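Local coordinates for flagellar regulatory protein C (Vibrio cholerae, PDB 4QHS), which probably uses ATP hydrolysis by its heptameric AAA+ domain to activate sigma-54-dependent transcription of flagellar genes, at residues N158-L161 with K162-V165; D194-P197 with L198-L202; T223-N227 with Y228-G232. All coordinates share one frame; numbering follows the deposited sequence.

Contact 1: residues N158-L161 with K162-V165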
loop_
_atom_site.group_PDB
_atom_site.type_symbol
_atom_site.label_atom_id
_atom_site.label_comp_id
_atom_site.label_asym_id
_atom_site.label_seq_id
_atom_site.Cartn_x
_atom_site.Cartn_y
_atom_site.Cartn_z
ATOM N N ASN A 158 -24.495 1.508 -25.066
ATOM C CA ASN A 158 -25.251 0.299 -24.960
ATOM C C ASN A 158 -25.870 0.139 -23.589
ATOM O O ASN A 158 -26.344 -0.897 -23.237
ATOM C CB ASN A 158 -24.435 -0.897 -25.386
ATOM C CG ASN A 158 -23.409 -1.291 -24.387
ATOM O OD1 ASN A 158 -23.346 -0.781 -23.311
ATOM N ND2 ASN A 158 -22.601 -2.213 -24.754
ATOM N N ARG A 159 -25.895 1.205 -22.825
ATOM C CA ARG A 159 -26.486 1.149 -21.525
ATOM C C ARG A 159 -27.401 2.312 -21.250
ATOM O O ARG A 159 -27.333 3.313 -21.919
ATOM C CB ARG A 159 -25.413 1.042 -20.461
ATOM C CG ARG A 159 -24.511 2.201 -20.400
ATOM C CD ARG A 159 -23.321 1.930 -19.555
ATOM N NE ARG A 159 -23.670 1.178 -18.384
ATOM C CZ ARG A 159 -22.804 0.550 -17.619
ATOM N NH1 ARG A 159 -21.513 0.589 -17.913
ATOM N NH2 ARG A 159 -23.241 -0.129 -16.580
ATOM N N ASP A 160 -28.272 2.139 -20.267
ATOM C CA ASP A 160 -29.219 3.146 -19.830
ATOM C C ASP A 160 -28.450 4.220 -19.149
ATOM O O ASP A 160 -27.932 4.002 -18.097
ATOM C CB ASP A 160 -30.209 2.513 -18.854
ATOM C CG ASP A 160 -31.230 3.485 -18.305
ATOM O OD1 ASP A 160 -31.082 4.684 -18.456
ATOM O OD2 ASP A 160 -32.200 3.040 -17.697
ATOM N N LEU A 161 -28.375 5.385 -19.768
ATOM C CA LEU A 161 -27.519 6.452 -19.291
ATOM C C LEU A 161 -28.129 7.236 -18.164
ATOM O O LEU A 161 -27.449 7.731 -17.323
ATOM C CB LEU A 161 -27.149 7.401 -20.424
ATOM C CG LEU A 161 -26.033 7.072 -21.401
ATOM C CD1 LEU A 161 -25.855 8.221 -22.334
ATOM C CD2 LEU A 161 -24.756 6.779 -20.721
ATOM N N LYS A 162 -29.430 7.358 -18.166
ATOM C CA LYS A 162 -30.129 7.977 -17.040
ATOM C C LYS A 162 -29.821 7.230 -15.727
ATOM O O LYS A 162 -29.555 7.853 -14.694
ATOM C CB LYS A 162 -31.631 8.014 -17.320
ATOM C CG LYS A 162 -32.511 8.502 -16.179
ATOM C CD LYS A 162 -33.971 8.596 -16.642
ATOM C CE LYS A 162 -34.945 8.841 -15.488
ATOM N NZ LYS A 162 -34.818 10.211 -14.903
ATOM N N GLN A 163 -29.819 5.901 -15.764
ATOM C CA GLN A 163 -29.535 5.151 -14.546
ATOM C C GLN A 163 -28.048 5.259 -14.186
ATOM O O GLN A 163 -27.693 5.344 -13.008
ATOM C CB GLN A 163 -30.000 3.695 -14.687
ATOM C CG GLN A 163 -31.547 3.621 -14.632
ATOM C CD GLN A 163 -32.136 2.218 -14.511
ATOM O OE1 GLN A 163 -32.705 1.856 -13.471
ATOM N NE2 GLN A 163 -32.049 1.442 -15.589
ATOM N N TYR A 164 -27.200 5.311 -15.210
ATOM C CA TYR A 164 -25.766 5.501 -15.041
ATOM C C TYR A 164 -25.474 6.848 -14.355
ATOM O O TYR A 164 -24.569 6.958 -13.522
ATOM C CB TYR A 164 -25.060 5.407 -16.407
ATOM C CG TYR A 164 -23.702 4.741 -16.353
ATOM C CD1 TYR A 164 -23.503 3.582 -15.612
ATOM C CD2 TYR A 164 -22.618 5.266 -17.049
ATOM C CE1 TYR A 164 -22.254 2.971 -15.555
ATOM C CE2 TYR A 164 -21.374 4.661 -17.007
ATOM C CZ TYR A 164 -21.192 3.515 -16.258
ATOM O OH TYR A 164 -19.945 2.920 -16.213
ATOM N N VAL A 165 -26.252 7.866 -14.702
ATOM C CA VAL A 165 -26.244 9.124 -13.960
ATOM C C VAL A 165 -26.614 8.896 -12.495
ATOM O O VAL A 165 -25.926 9.366 -11.588
ATOM C CB VAL A 165 -27.233 10.138 -14.557
ATOM C CG1 VAL A 165 -27.433 11.328 -13.620
ATOM C CG2 VAL A 165 -26.772 10.579 -15.928
#
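R159 takes a compact first torsion, with CG between the backbone N and the carbonyl carbon (chi1 63°), and a second bend at chi3 turns its guanidinium onto Y164. The two flat groups stack face to face, their planes only 22° apart and their centres 3.8 Å from each other. The overlap is uneven: R159 CZ comes to 3.2 Å from Y164 CE1, NE lies above the rim, and R159 CD sits almost straight above the ring centre, 4.0 Å from it, in a CH-pi contact. The cation and the aliphatic arm thus share one face of the ring.

D160 gives a worked example of helix N-capping. With CG opposite the backbone N (chi1 179°), it holds its carboxylate over the first helical amides, and OD1 accepts from Q163 N at 3.2 Å, met from above the carboxylate plane. OD2 takes a weak, bent bond from Q163 NE2 at 2.6 Å, and Q163 thereby touches both carboxylate oxygens. Behind the cap, D160 O receives Y164 N at 3.3 Å and L161 O receives V165 N at 2.9 Å, the start of regular helical bonding. An aspartate at this end of the helix would be expected to interact favourably with the helix dipole.

The turn leads from strand 152-157 of the parallel AAA+ sheet into helix 161-166, the place where sensor 1 is found in AAA+ ATPases, probably here too. N158 bonds to S47 in the P-loop, H169 meets the Y164 ring, and L161 and V165 pack on Y175 of helix 172-178.

Contact 2: residues D194-P197 with L198-L202; sequences DIEP and LANHL
D194 and L198, joined through their backbones, belong to the opening turns of helix 195-208 in the AAA+ lid domain, a plain example of how a helix gets under way.

Backbone bonds come first. L198 N donates to D194 O at 2.9 Å, A199 N to I195 O at 2.7 Å and N200 N to E196 O at 3.2 Å; H201 N reaches P197 O in a longer, weak bond. P197 fits here because it lies in the first turn, where an amide hydrogen is not needed to bond back to an earlier turn, while its own carbonyl can still accept.

Among the polar side chains, E196 and N200 share one flank. They run side by side and point the same way, with carboxylate and amide planes 39° apart and E196 CG 3.7 Å from N200 ND2. The carboxylate of D194 has other partners: its bonds to S24 OG and A20 N link the start of the lid helix to helix 23-35 and the residues just before it, while R191, three residues back, adds a salt bridge.

Apolar side chains meet the rest of the lid. The L198 side chain touches V234 of helix 233-247 and I195 touches L226 of helix 219-226, whereas the methyl of A199 stays close to its own helix, with CB 3.3 Å from I195 O.

One oxygen has two donors. With N200 CG anti to the carbonyl carbon (chi1 -82°), the amide folds back along the helix, and N200 ND2 makes a weak second bond to E196 O, also 3.2 Å long.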
loop_
_atom_site.group_PDB
_atom_site.type_symbol
_atom_site.label_atom_id
_atom_site.label_comp_id
_atom_site.label_asym_id
_atom_site.label_seq_id
_atom_site.Cartn_x
_atom_site.Cartn_y
_atom_site.Cartn_z
ATOM N N ASP A 194 -36.209 -7.572 -40.166
ATOM C CA ASP A 194 -35.009 -6.957 -40.695
ATOM C C ASP A 194 -33.992 -8.011 -41.050
ATOM O O ASP A 194 -33.134 -7.805 -41.866
ATOM C CB ASP A 194 -34.418 -5.991 -39.679
ATOM C CG ASP A 194 -35.091 -4.657 -39.683
ATOM O OD1 ASP A 194 -35.781 -4.340 -40.651
ATOM O OD2 ASP A 194 -34.943 -3.913 -38.712
ATOM N N ILE A 195 -34.140 -9.154 -40.417
ATOM C CA ILE A 195 -33.219 -10.264 -40.505
ATOM C C ILE A 195 -32.913 -10.762 -41.911
ATOM O O ILE A 195 -31.787 -10.736 -42.344
ATOM C CB ILE A 195 -33.726 -11.383 -39.640
ATOM C CG1 ILE A 195 -33.525 -11.022 -38.190
ATOM C CG2 ILE A 195 -33.004 -12.623 -39.898
ATOM C CD1 ILE A 195 -34.373 -11.778 -37.281
ATOM N N GLU A 196 -33.917 -11.195 -42.638
ATOM C CA GLU A 196 -33.685 -11.628 -43.986
ATOM C C GLU A 196 -33.068 -10.563 -44.861
ATOM O O GLU A 196 -32.181 -10.838 -45.609
ATOM C CB GLU A 196 -34.943 -12.212 -44.610
ATOM C CG GLU A 196 -34.857 -12.388 -46.100
ATOM C CD GLU A 196 -35.950 -13.254 -46.650
ATOM O OE1 GLU A 196 -36.908 -13.518 -45.927
ATOM O OE2 GLU A 196 -35.849 -13.685 -47.804
ATOM N N PRO A 197 -33.528 -9.336 -44.777
ATOM C CA PRO A 197 -32.943 -8.288 -45.601
ATOM C C PRO A 197 -31.495 -8.028 -45.226
ATOM O O PRO A 197 -30.676 -7.754 -46.076
ATOM C CB PRO A 197 -33.785 -7.077 -45.262
ATOM C CG PRO A 197 -35.002 -7.582 -44.717
ATOM C CD PRO A 197 -34.873 -8.984 -44.321
ATOM N N LEU A 198 -31.193 -8.111 -43.943
ATOM C CA LEU A 198 -29.833 -7.945 -43.472
ATOM C C LEU A 198 -28.971 -9.119 -43.896
ATOM O O LEU A 198 -27.896 -8.945 -44.402
ATOM C CB LEU A 198 -29.814 -7.777 -41.955
ATOM C CG LEU A 198 -28.548 -7.220 -41.337
ATOM C CD1 LEU A 198 -28.104 -5.983 -42.010
ATOM C CD2 LEU A 198 -28.781 -6.970 -39.902
ATOM N N ALA A 199 -29.482 -10.312 -43.696
ATOM C CA ALA A 199 -28.776 -11.517 -44.068
ATOM C C ALA A 199 -28.270 -11.487 -45.489
ATOM O O ALA A 199 -27.112 -11.671 -45.736
ATOM C CB ALA A 199 -29.661 -12.689 -43.862
ATOM N N ASN A 200 -29.158 -11.255 -46.432
ATOM C CA ASN A 200 -28.770 -11.236 -47.813
ATOM C C ASN A 200 -27.714 -10.200 -48.066
ATOM O O ASN A 200 -26.801 -10.409 -48.817
ATOM C CB ASN A 200 -29.987 -11.002 -48.696
ATOM C CG ASN A 200 -30.768 -12.253 -48.945
ATOM O OD1 ASN A 200 -30.293 -13.165 -49.571
ATOM N ND2 ASN A 200 -31.973 -12.293 -48.468
ATOM N N HIS A 201 -27.841 -9.064 -47.425
ATOM C CA HIS A 201 -26.874 -8.012 -47.620
ATOM C C HIS A 201 -25.490 -8.500 -47.266
ATOM O O HIS A 201 -24.522 -8.223 -47.944
ATOM C CB HIS A 201 -27.230 -6.801 -46.777
ATOM C CG HIS A 201 -26.502 -5.564 -47.177
ATOM N ND1 HIS A 201 -25.286 -5.214 -46.645
ATOM C CD2 HIS A 201 -26.810 -4.605 -48.075
ATOM C CE1 HIS A 201 -24.877 -4.090 -47.194
ATOM N NE2 HIS A 201 -25.788 -3.696 -48.060
ATOM N N LEU A 202 -25.418 -9.239 -46.179
ATOM C CA LEU A 202 -24.174 -9.798 -45.716
ATOM C C LEU A 202 -23.635 -10.724 -46.758
ATOM O O LEU A 202 -22.470 -10.698 -47.085
ATOM C CB LEU A 202 -24.396 -10.548 -44.435
ATOM C CG LEU A 202 -24.601 -9.627 -43.266
ATOM C CD1 LEU A 202 -25.142 -10.374 -42.123
ATOM C CD2 LEU A 202 -23.301 -9.040 -42.930
#

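Contact 3: residues T223-N227 with Y228-G232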
loop_
_atom_site.group_PDB
_atom_site.type_symbol
_atom_site.label_atom_id
_atom_site.label_comp_id
_atom_site.label_asym_id
_atom_site.label_seq_id
_atom_site.Cartn_x
_atom_site.Cartn_y
_atom_site.Cartn_z
ATOM N N THR A 223 -36.348 -19.485 -42.324
ATOM C CA THR A 223 -37.235 -19.666 -41.222
ATOM C C THR A 223 -36.390 -19.958 -40.003
ATOM O O THR A 223 -36.654 -19.497 -38.921
ATOM C CB THR A 223 -38.205 -20.821 -41.536
ATOM O OG1 THR A 223 -39.097 -20.413 -42.561
ATOM C CG2 THR A 223 -38.992 -21.206 -40.343
ATOM N N LYS A 224 -35.354 -20.742 -40.219
ATOM C CA LYS A 224 -34.431 -21.108 -39.172
ATOM C C LYS A 224 -33.755 -19.877 -38.656
ATOM O O LYS A 224 -33.622 -19.688 -37.483
ATOM C CB LYS A 224 -33.397 -22.035 -39.737
ATOM C CG LYS A 224 -32.424 -22.540 -38.760
ATOM C CD LYS A 224 -32.250 -23.985 -38.995
ATOM C CE LYS A 224 -30.861 -24.409 -38.770
ATOM N NZ LYS A 224 -30.571 -25.617 -39.532
ATOM N N LEU A 225 -33.342 -19.028 -39.568
ATOM C CA LEU A 225 -32.779 -17.728 -39.188
ATOM C C LEU A 225 -33.813 -16.839 -38.462
ATOM O O LEU A 225 -33.473 -16.152 -37.496
ATOM C CB LEU A 225 -32.237 -16.986 -40.423
ATOM C CG LEU A 225 -30.790 -17.105 -40.944
ATOM C CD1 LEU A 225 -29.760 -17.428 -39.850
ATOM C CD2 LEU A 225 -30.652 -18.056 -42.098
ATOM N N LEU A 226 -35.057 -16.841 -38.908
ATOM C CA LEU A 226 -36.050 -15.960 -38.335
ATOM C C LEU A 226 -36.478 -16.353 -36.957
ATOM O O LEU A 226 -36.907 -15.541 -36.210
ATOM C CB LEU A 226 -37.271 -15.894 -39.211
ATOM C CG LEU A 226 -37.083 -15.175 -40.527
ATOM C CD1 LEU A 226 -38.361 -15.146 -41.256
ATOM C CD2 LEU A 226 -36.633 -13.789 -40.284
ATOM N N ASN A 227 -36.370 -17.615 -36.624
ATOM C CA ASN A 227 -36.910 -18.095 -35.381
ATOM C C ASN A 227 -35.875 -18.236 -34.298
ATOM O O ASN A 227 -36.070 -18.962 -33.359
ATOM C CB ASN A 227 -37.591 -19.450 -35.580
ATOM C CG ASN A 227 -39.048 -19.329 -36.022
ATOM O OD1 ASN A 227 -39.946 -19.196 -35.207
ATOM N ND2 ASN A 227 -39.272 -19.393 -37.311
ATOM N N TYR A 228 -34.759 -17.559 -34.429
ATOM C CA TYR A 228 -33.736 -17.662 -33.436
ATOM C C TYR A 228 -33.716 -16.336 -32.757
ATOM O O TYR A 228 -33.792 -15.326 -33.414
ATOM C CB TYR A 228 -32.415 -17.935 -34.113
ATOM C CG TYR A 228 -31.238 -17.964 -33.198
ATOM C CD1 TYR A 228 -31.159 -18.874 -32.195
ATOM C CD2 TYR A 228 -30.202 -17.089 -33.356
ATOM C CE1 TYR A 228 -30.097 -18.910 -31.368
ATOM C CE2 TYR A 228 -29.131 -17.122 -32.529
ATOM C CZ TYR A 228 -29.082 -18.035 -31.535
ATOM O OH TYR A 228 -28.029 -18.085 -30.707
ATOM N N PRO A 229 -33.635 -16.328 -31.441
ATOM C CA PRO A 229 -33.737 -15.082 -30.685
ATOM C C PRO A 229 -32.570 -14.113 -30.815
ATOM O O PRO A 229 -32.676 -13.009 -30.351
ATOM C CB PRO A 229 -33.886 -15.559 -29.256
ATOM C CG PRO A 229 -33.470 -16.888 -29.257
ATOM C CD PRO A 229 -33.708 -17.484 -30.559
ATOM N N TRP A 230 -31.490 -14.515 -31.453
ATOM C CA TRP A 230 -30.336 -13.654 -31.685
ATOM C C TRP A 230 -29.764 -12.927 -30.486
ATOM O O TRP A 230 -29.656 -11.741 -30.480
ATOM C CB TRP A 230 -30.589 -12.699 -32.822
ATOM C CG TRP A 230 -30.810 -13.430 -34.031
ATOM C CD1 TRP A 230 -31.975 -13.614 -34.651
ATOM C CD2 TRP A 230 -29.843 -14.149 -34.774
ATOM N NE1 TRP A 230 -31.812 -14.386 -35.737
ATOM C CE2 TRP A 230 -30.503 -14.733 -35.842
ATOM C CE3 TRP A 230 -28.481 -14.350 -34.638
ATOM C CZ2 TRP A 230 -29.861 -15.492 -36.769
ATOM C CZ3 TRP A 230 -27.852 -15.099 -35.538
ATOM C CH2 TRP A 230 -28.529 -15.664 -36.605
ATOM N N PRO A 231 -29.359 -13.669 -29.484
ATOM C CA PRO A 231 -28.718 -13.093 -28.318
ATOM C C PRO A 231 -27.577 -12.158 -28.657
ATOM O O PRO A 231 -27.379 -11.207 -27.954
ATOM C CB PRO A 231 -28.195 -14.313 -27.581
ATOM C CG PRO A 231 -28.456 -15.451 -28.436
ATOM C CD PRO A 231 -29.513 -15.109 -29.354
ATOM N N GLY A 232 -26.853 -12.413 -29.725
ATOM C CA GLY A 232 -25.759 -11.556 -30.097
ATOM C C GLY A 232 -26.048 -10.591 -31.208
ATOM O O GLY A 232 -25.154 -10.037 -31.790
#
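L225 and W230 meet where helix 219-226 ends and the connection to helix 233-247 begins, a helix exit tied down by a side-chain donor. W230 NE1 gives its hydrogen to L225 O at 3.0 Å, the donor nearly along the C=O axis and the oxygen close to the indole plane. Near the end of a helix such a carbonyl may lack an amide from the next turn, and the indole supplies one. Alongside the bond, L225 CD1 lies in the plane of the same ring, against its edge, 3.6 Å from W230 CZ2. One indole edge therefore meets a polar and an apolar atom of a single residue.

Within the lid domain, W230, P231 and G232 open the W-P-G-N sequence that leads into the sensor II helix of sigma-54 activators. W230 itself has left-handed backbone angles (phi 51°, psi 58°), a sharp bend in a chain flanked by two prolines. Its CG stands anti to the carbonyl carbon (chi1 -62°), and the indole reaches back to the helix it follows. On one face of the indole comes the edge of the Y228 ring, through CD2. The hydroxyl of Y228 bonds to E236 of helix 233-247, whose carboxylate also accepts from G232 N.

A second closure uses the carbonyl two residues before L225. N227, the first residue to leave the helix, donates twice to T223 O, through its backbone N at 3.0 Å and its ND2 at 3.1 Å, the two donors approaching from opposite faces of the carbonyl plane.

How the contacts relate
Contact 1 comes first along the chain, where strand 152-157 of the parallel sheet gives way to helix 161-166. Contact 2 then starts helix 195-208, and contact 3 ends helix 219-226. The three follow in series, each a local turn, and none nests in or crosses another. Contact 1 stays with the nucleotide-binding core, its centre about 30 Å from that of contact 2 and about 27 Å from that of contact 3. The two lid contacts touch: I195 CB packs on L226 CD2 at 3.8 Å, and I195 CD1 lies 4.0 Å from W230 NE1. One isoleucine thus joins the beginning of one lid helix to the end of the next.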